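Local structure of mandelate racemase/muconate lactonizing protein (Paenibacillus sp., 3QPE) at residues Y136-H141 / A150-E155; M205-N210 / W231-F236. The protein binds magnesium and D-galacturonic acid and, as an enolase-superfamily member, probably catalyses a magnesium-dependent reaction of a sugar acid that starts with proton abstraction. All blocks are in the same frame, centred on the assembly; numbering follows the deposited sequence.

Contact 1 (Y136-H141 / A150-E155); sequences YFDDLH and ALMQEE. With DGU (D-galacturonic acid), chain G.
Met152, on helix 145-161, lays the end of its side chain against Tyr136 and Asp138. Its chain is bent at chi2 and chi3, which curls the thioether over toward the loop. CE ends against the backbone carbonyl of Tyr136, with Met152 CE 3.3 Å from Tyr136 O, while Met152 SD lies 3.7 Å from Asp138 CB. Farther along, Asp139 crosses the methionine at about a right angle, but its carboxylate is turned to Arg173 and Arg186, with a salt bridge to each. Asp138 points at the helix, and its OD1 accepts a hydrogen bond from Gly31 N. Its other oxygen, Asp138 OD2, comes to 2.5 Å from Glu155 OE1, a separation at which one of the two acids probably keeps a proton; the carboxylate planes are 58° apart. Arg28 is only a long, weak ion partner of Glu155. The loop carrying these residues follows strand 126-135 and leads into helix 145-161, a beta-to-alpha connection of the TIM-barrel-like enolase C-terminal domain; an inverse gamma turn centred on Phe137 and a type I turn from Phe137 to Leu140 fold it back over the helix. Leu151, with CG anti to its backbone N (chi1 172°), sends CD2 into the bend, 3.1 Å from Asp138 O. Leu151 CD2 also lies at the edge of the His141 ring, 3.7 Å from His141 CE1. At the strand end of the loop, Tyr136 extends its ring to the bound D-galacturonic acid, in what is probably the active site: Tyr136 OH and the sugar O3 are hydrogen-bonded at 2.9 Å.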
loop_
_atom_site.group_PDB
_atom_site.type_symbol
_atom_site.label_atom_id
_atom_site.label_comp_id
_atom_site.label_asym_id
_atom_site.label_seq_id
_atom_site.Cartn_x
_atom_site.Cartn_y
_atom_site.Cartn_z
ATOM N N TYR A 136 0.472 8.692 22.636
ATOM C CA TYR A 136 1.532 7.916 22.013
ATOM C C TYR A 136 2.188 6.943 23.003
ATOM O O TYR A 136 1.647 6.718 24.074
ATOM C CB TYR A 136 2.544 8.876 21.368
ATOM C CG TYR A 136 2.060 9.330 20.006
ATOM C CD1 TYR A 136 0.896 10.077 19.872
ATOM C CD2 TYR A 136 2.751 8.975 18.848
ATOM C CE1 TYR A 136 0.431 10.474 18.601
ATOM C CE2 TYR A 136 2.292 9.357 17.586
ATOM C CZ TYR A 136 1.140 10.110 17.471
ATOM O OH TYR A 136 0.691 10.472 16.213
ATOM N N PHE A 137 3.315 6.341 22.614
ATOM C CA PHE A 137 4.082 5.443 23.481
ATOM C C PHE A 137 4.890 6.287 24.444
ATOM O O PHE A 137 6.117 6.320 24.381
ATOM C CB PHE A 137 5.052 4.572 22.666
ATOM C CG PHE A 137 4.364 3.586 21.755
ATOM C CD1 PHE A 137 2.986 3.485 21.759
ATOM C CD2 PHE A 137 5.095 2.760 20.917
ATOM C CE1 PHE A 137 2.323 2.554 20.930
ATOM C CE2 PHE A 137 4.441 1.836 20.076
ATOM C CZ PHE A 137 3.062 1.737 20.095
ATOM N N ASP A 138 4.186 6.984 25.319
ATOM C CA ASP A 138 4.829 7.932 26.220
ATOM C C ASP A 138 5.417 7.277 27.465
ATOM O O ASP A 138 5.989 7.951 28.330
ATOM C CB ASP A 138 3.838 9.028 26.563
ATOM C CG ASP A 138 3.414 9.816 25.313
ATOM O OD1 ASP A 138 4.308 10.099 24.492
ATOM O OD2 ASP A 138 2.214 10.106 25.152
ATOM N N ASP A 139 5.319 5.953 27.511
ATOM C CA ASP A 139 5.655 5.159 28.688
ATOM C C ASP A 139 6.883 4.277 28.484
ATOM O O ASP A 139 7.180 3.424 29.326
ATOM C CB ASP A 139 4.489 4.230 28.951
ATOM C CG ASP A 139 4.127 3.427 27.704
ATOM O OD1 ASP A 139 3.698 4.045 26.699
ATOM O OD2 ASP A 139 4.317 2.197 27.704
ATOM N N LEU A 140 7.595 4.457 27.379
ATOM C CA LEU A 140 8.663 3.517 27.049
ATOM C C LEU A 140 9.843 3.576 28.016
ATOM O O LEU A 140 10.554 2.586 28.184
ATOM C CB LEU A 140 9.149 3.685 25.614
ATOM C CG LEU A 140 8.181 3.157 24.544
ATOM C CD1 LEU A 140 8.879 3.161 23.201
ATOM C CD2 LEU A 140 7.663 1.751 24.889
ATOM N N HIS A 141 10.044 4.734 28.631
ATOM C CA HIS A 141 11.086 4.898 29.643
ATOM C C HIS A 141 10.746 4.166 30.946
ATOM O O HIS A 141 11.594 4.042 31.833
ATOM C CB HIS A 141 11.311 6.384 29.931
ATOM C CG HIS A 141 10.106 7.075 30.489
ATOM N ND1 HIS A 141 8.989 7.358 29.728
ATOM C CD2 HIS A 141 9.842 7.544 31.731
ATOM C CE1 HIS A 141 8.090 7.968 30.480
ATOM N NE2 HIS A 141 8.584 8.094 31.700
ATOM N N ALA A 150 -0.183 4.151 34.761
ATOM C CA ALA A 150 -0.447 5.359 35.531
ATOM C C ALA A 150 -0.165 6.640 34.729
ATOM O O ALA A 150 -0.935 7.596 34.771
ATOM C CB ALA A 150 0.372 5.350 36.828
ATOM N N LEU A 151 0.959 6.656 34.026
ATOM C CA LEU A 151 1.345 7.803 33.220
ATOM C C LEU A 151 0.342 8.016 32.089
ATOM O O LEU A 151 -0.122 9.129 31.865
ATOM C CB LEU A 151 2.718 7.586 32.604
ATOM C CG LEU A 151 3.090 8.683 31.594
ATOM C CD1 LEU A 151 2.962 10.055 32.239
ATOM C CD2 LEU A 151 4.494 8.478 31.024
ATOM N N MET A 152 0.014 6.938 31.379
ATOM C CA MET A 152 -0.894 7.054 30.232
ATOM C C MET A 152 -2.278 7.509 30.686
ATOM O O MET A 152 -2.950 8.252 29.989
ATOM C CB MET A 152 -0.936 5.751 29.409
ATOM C CG MET A 152 0.433 5.419 28.785
ATOM S SD MET A 152 1.095 6.803 27.814
ATOM C CE MET A 152 -0.352 6.960 26.730
ATOM N N GLN A 153 -2.682 7.100 31.885
ATOM C CA GLN A 153 -3.933 7.582 32.468
ATOM C C GLN A 153 -3.866 9.086 32.767
ATOM O O GLN A 153 -4.847 9.811 32.606
ATOM C CB GLN A 153 -4.248 6.826 33.759
ATOM C CG GLN A 153 -4.702 5.387 33.568
ATOM C CD GLN A 153 -4.926 4.698 34.901
ATOM O OE1 GLN A 153 -4.360 5.104 35.909
ATOM N NE2 GLN A 153 -5.755 3.667 34.912
ATOM N N GLU A 154 -2.707 9.533 33.238
ATOM C CA GLU A 154 -2.489 10.942 33.545
ATOM C C GLU A 154 -2.593 11.774 32.260
ATOM O O GLU A 154 -3.216 12.838 32.237
ATOM C CB GLU A 154 -1.113 11.093 34.181
ATOM C CG GLU A 154 -0.578 12.505 34.284
ATOM C CD GLU A 154 0.750 12.538 35.032
ATOM O OE1 GLU A 154 1.120 11.491 35.616
ATOM O OE2 GLU A 154 1.421 13.597 35.024
ATOM N N GLU A 155 -1.975 11.277 31.196
ATOM C CA GLU A 155 -2.041 11.952 29.895
ATOM C C GLU A 155 -3.480 12.025 29.382
ATOM O O GLU A 155 -3.906 13.054 28.875
ATOM C CB GLU A 155 -1.132 11.274 28.865
ATOM C CG GLU A 155 0.347 11.373 29.171
ATOM C CD GLU A 155 1.190 10.986 27.980
ATOM O OE1 GLU A 155 0.637 10.402 27.004
ATOM O OE2 GLU A 155 2.400 11.279 28.019
HETATM O O1 DGU G . 2.773 11.209 10.776
HETATM O O2 DGU G . 3.469 9.086 12.498
HETATM O O5 DGU G . -1.270 7.238 12.464
HETATM O O6B DGU G . -3.801 8.251 13.060
HETATM C C1 DGU G . 1.915 10.579 11.405
HETATM C C2 DGU G . 2.239 9.800 12.699
HETATM C C3 DGU G . 1.127 8.808 13.101
HETATM C C4 DGU G . -0.301 9.406 13.068
HETATM C C5 DGU G . -1.418 8.381 13.322
HETATM C C6 DGU G . -2.825 9.015 13.246
HETATM O O3 DGU G . 1.385 8.316 14.423
HETATM O O4 DGU G . -0.542 9.975 11.782
HETATM O O6A DGU G . -2.878 10.257 13.387
#

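Contact 2 (M205-N210 / W231-F236). With MG (magnesium ion), chain E; MG (magnesium ion), chain F; DGU (D-galacturonic acid), chain G.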
loop_
_atom_site.group_PDB
_atom_site.type_symbol
_atom_site.label_atom_id
_atom_site.label_comp_id
_atom_site.label_asym_id
_atom_site.label_seq_id
_atom_site.Cartn_x
_atom_site.Cartn_y
_atom_site.Cartn_z
ATOM N N MET A 205 -10.452 4.363 20.846
ATOM C CA MET A 205 -9.999 3.831 19.577
ATOM C C MET A 205 -8.548 3.413 19.734
ATOM O O MET A 205 -7.798 4.027 20.490
ATOM C CB MET A 205 -10.213 4.878 18.479
ATOM C CG MET A 205 -11.690 5.286 18.384
ATOM S SD MET A 205 -12.081 6.967 17.890
ATOM C CE MET A 205 -11.874 7.815 19.461
ATOM N N ILE A 206 -8.144 2.351 19.052
ATOM C CA ILE A 206 -6.753 1.958 19.101
ATOM C C ILE A 206 -6.134 1.958 17.717
ATOM O O ILE A 206 -6.808 1.658 16.722
ATOM C CB ILE A 206 -6.556 0.603 19.807
ATOM C CG1 ILE A 206 -7.377 -0.486 19.104
ATOM C CG2 ILE A 206 -6.975 0.712 21.265
ATOM C CD1 ILE A 206 -7.215 -1.889 19.724
ATOM N N ASP A 207 -4.856 2.321 17.651
ATOM C CA ASP A 207 -4.191 2.519 16.367
ATOM C C ASP A 207 -2.835 1.848 16.413
ATOM O O ASP A 207 -1.943 2.265 17.152
ATOM C CB ASP A 207 -4.089 4.021 16.034
ATOM C CG ASP A 207 -3.347 4.298 14.738
ATOM O OD1 ASP A 207 -2.856 3.344 14.102
ATOM O OD2 ASP A 207 -3.218 5.494 14.380
ATOM N N ALA A 208 -2.684 0.791 15.622
ATOM C CA ALA A 208 -1.493 -0.041 15.711
ATOM C C ALA A 208 -0.369 0.423 14.803
ATOM O O ALA A 208 0.757 -0.062 14.901
ATOM C CB ALA A 208 -1.849 -1.519 15.416
ATOM N N ASN A 209 -0.658 1.370 13.925
ATOM C CA ASN A 209 0.316 1.759 12.903
ATOM C C ASN A 209 0.962 0.535 12.262
ATOM O O ASN A 209 2.181 0.478 12.060
ATOM C CB ASN A 209 1.361 2.740 13.442
ATOM C CG ASN A 209 0.767 4.101 13.755
ATOM O OD1 ASN A 209 0.494 4.410 14.911
ATOM N ND2 ASN A 209 0.550 4.917 12.722
ATOM N N ASN A 210 0.110 -0.441 11.957
ATOM C CA ASN A 210 0.477 -1.598 11.155
ATOM C C ASN A 210 1.415 -2.554 11.866
ATOM O O ASN A 210 1.960 -3.476 11.257
ATOM C CB ASN A 210 1.060 -1.152 9.813
ATOM C CG ASN A 210 -0.011 -0.611 8.870
ATOM O OD1 ASN A 210 -1.182 -0.929 9.013
ATOM N ND2 ASN A 210 0.393 0.209 7.911
ATOM N N TRP A 231 -13.318 1.817 17.383
ATOM C CA TRP A 231 -12.664 1.322 16.173
ATOM C C TRP A 231 -11.222 0.836 16.322
ATOM O O TRP A 231 -10.493 1.213 17.244
ATOM C CB TRP A 231 -12.841 2.285 14.982
ATOM C CG TRP A 231 -11.879 3.464 14.862
ATOM C CD1 TRP A 231 -10.524 3.462 15.048
ATOM C CD2 TRP A 231 -12.224 4.801 14.483
ATOM N NE1 TRP A 231 -10.011 4.719 14.817
ATOM C CE2 TRP A 231 -11.036 5.558 14.474
ATOM C CE3 TRP A 231 -13.427 5.429 14.149
ATOM C CZ2 TRP A 231 -11.016 6.917 14.148
ATOM C CZ3 TRP A 231 -13.405 6.778 13.823
ATOM C CH2 TRP A 231 -12.208 7.505 13.827
ATOM N N LEU A 232 -10.841 -0.031 15.392
ATOM C CA LEU A 232 -9.495 -0.541 15.268
ATOM C C LEU A 232 -8.881 0.016 14.003
ATOM O O LEU A 232 -9.368 -0.260 12.907
ATOM C CB LEU A 232 -9.519 -2.076 15.198
ATOM C CG LEU A 232 -8.190 -2.776 14.908
ATOM C CD1 LEU A 232 -7.127 -2.569 16.024
ATOM C CD2 LEU A 232 -8.438 -4.267 14.649
ATOM N N GLU A 233 -7.806 0.790 14.163
ATOM C CA GLU A 233 -7.184 1.533 13.070
ATOM C C GLU A 233 -5.817 0.957 12.691
ATOM O O GLU A 233 -4.952 0.783 13.543
ATOM C CB GLU A 233 -7.056 3.010 13.473
ATOM C CG GLU A 233 -6.130 3.843 12.598
ATOM C CD GLU A 233 -6.285 5.333 12.848
ATOM O OE1 GLU A 233 -7.229 5.758 13.543
ATOM O OE2 GLU A 233 -5.482 6.090 12.313
ATOM N N GLU A 234 -5.638 0.644 11.415
ATOM C CA GLU A 234 -4.368 0.129 10.908
ATOM C C GLU A 234 -3.731 -0.978 11.764
ATOM O O GLU A 234 -2.566 -0.887 12.136
ATOM C CB GLU A 234 -3.364 1.265 10.691
ATOM C CG GLU A 234 -3.801 2.284 9.634
ATOM C CD GLU A 234 -2.613 2.914 8.899
ATOM O OE1 GLU A 234 -1.747 3.543 9.533
ATOM O OE2 GLU A 234 -2.530 2.789 7.673
ATOM N N ALA A 235 -4.489 -2.033 12.045
ATOM C CA ALA A 235 -3.929 -3.178 12.764
ATOM C C ALA A 235 -2.697 -3.686 12.020
ATOM O O ALA A 235 -1.682 -4.013 12.617
ATOM C CB ALA A 235 -4.974 -4.288 12.889
ATOM N N PHE A 236 -2.801 -3.731 10.693
ATOM C CA PHE A 236 -1.748 -4.236 9.818
ATOM C C PHE A 236 -2.042 -3.642 8.435
ATOM O O PHE A 236 -3.145 -3.135 8.196
ATOM C CB PHE A 236 -1.778 -5.772 9.770
ATOM C CG PHE A 236 -3.163 -6.337 9.744
ATOM C CD1 PHE A 236 -3.705 -6.929 10.869
ATOM C CD2 PHE A 236 -3.947 -6.233 8.606
ATOM C CE1 PHE A 236 -4.994 -7.431 10.863
ATOM C CE2 PHE A 236 -5.232 -6.731 8.595
ATOM C CZ PHE A 236 -5.759 -7.334 9.717
HETATM MG MG MG E . -3.405 6.217 12.302
HETATM MG MG MG F . -3.272 1.386 6.188
HETATM O O1 DGU G . 2.773 11.209 10.776
HETATM O O2 DGU G . 3.469 9.086 12.498
HETATM O O5 DGU G . -1.270 7.238 12.464
HETATM O O6B DGU G . -3.801 8.251 13.060
HETATM C C1 DGU G . 1.915 10.579 11.405
HETATM C C2 DGU G . 2.239 9.800 12.699
HETATM C C3 DGU G . 1.127 8.808 13.101
HETATM C C4 DGU G . -0.301 9.406 13.068
HETATM C C5 DGU G . -1.418 8.381 13.322
HETATM C C6 DGU G . -2.825 9.015 13.246
HETATM O O3 DGU G . 1.385 8.316 14.423
HETATM O O4 DGU G . -0.542 9.975 11.782
HETATM O O6A DGU G . -2.878 10.257 13.387
HETATM O O HOH W 1 0.705 3.395 10.232
HETATM O O HOH W 2 -3.102 -0.432 7.401
HETATM O O HOH W 3 -2.378 4.399 11.635
HETATM O O HOH W 4 -3.693 2.966 4.715
HETATM O O HOH W 5 -1.125 1.125 5.421
#
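Trp231 receives Met205 over one face of its indole: the methionine CG sits 3.8 Å above the centroid of the five-membered ring, and SD stands over the six-membered ring in a Met-aromatic contact. The bent methionine chain lays both groups along the ring. Trp231 NE1 donates to the anti lone pair of Glu233 OE1, which lies tilted out of the indole plane. Leu232, on the other face of the sheet, places CD1 3.7 Å from CG1 of Ile206. The backbones run parallel, Ile206 N bonding Trp231 O and Glu233 N bonding Ile206 O, and Ala208 N then donates to Glu233 O at 3.1 Å. The carboxylate of Glu233 stacks against that of Asp207, planes 24° apart, because both bind one magnesium ion: Asp207 OD2 at 2.2 Å and Glu233 OE2 at 2.1 Å. O5 and O6B of the D-galacturonic acid, a water and Glu263 complete that site. The Glu233 side chain, stretched out almost fully from chi1 (166°) onward, carries OE2 to the metal while OE1 makes a salt bridge to Lys168 and a hydrogen bond with Gln283. Asp207 OD1 closes an Asx turn by accepting Asn209 N, and Asn209 ND2 donates to the sugar O5 at 3.0 Å. Glu234, bent at chi2, leads OE2 to a second magnesium ion, shared with Asp261, Glu238 and three waters; its OE1 is linked to Asn209 ND2 through another water. Glu234 O accepts a 2.7 Å hydrogen bond from Asn210 N. Ala235 and Phe236 turn off toward helix 214-223, the connection of this beta-alpha-beta crossover, where both side chains touch Thr217. In the barrel sheet, strand 204-207 also pairs with strand 167-170, and strand 229-233 with strand 258-261.

From the N terminus, the chain first meets contact 1, which closes the short loop between strand 126-135 and helix 145-161 by folding residues 136-141 back onto the helix that follows. Contact 2 opens only after strand 167-170 and helix 180-198, and spans helix 214-223 to bring strands 204-207 and 229-233 side by side. The two are therefore in series, neither nested nor crossed. The centres of contact 1 and contact 2 lie about 18 Å apart; the nearest atoms of contacts 1 and 2 are about 6 Å apart, without touching. The D-galacturonic acid joins them: contact 1 reaches it from the loop end of one barrel strand, contact 2 from the strand ends that carry the magnesium site.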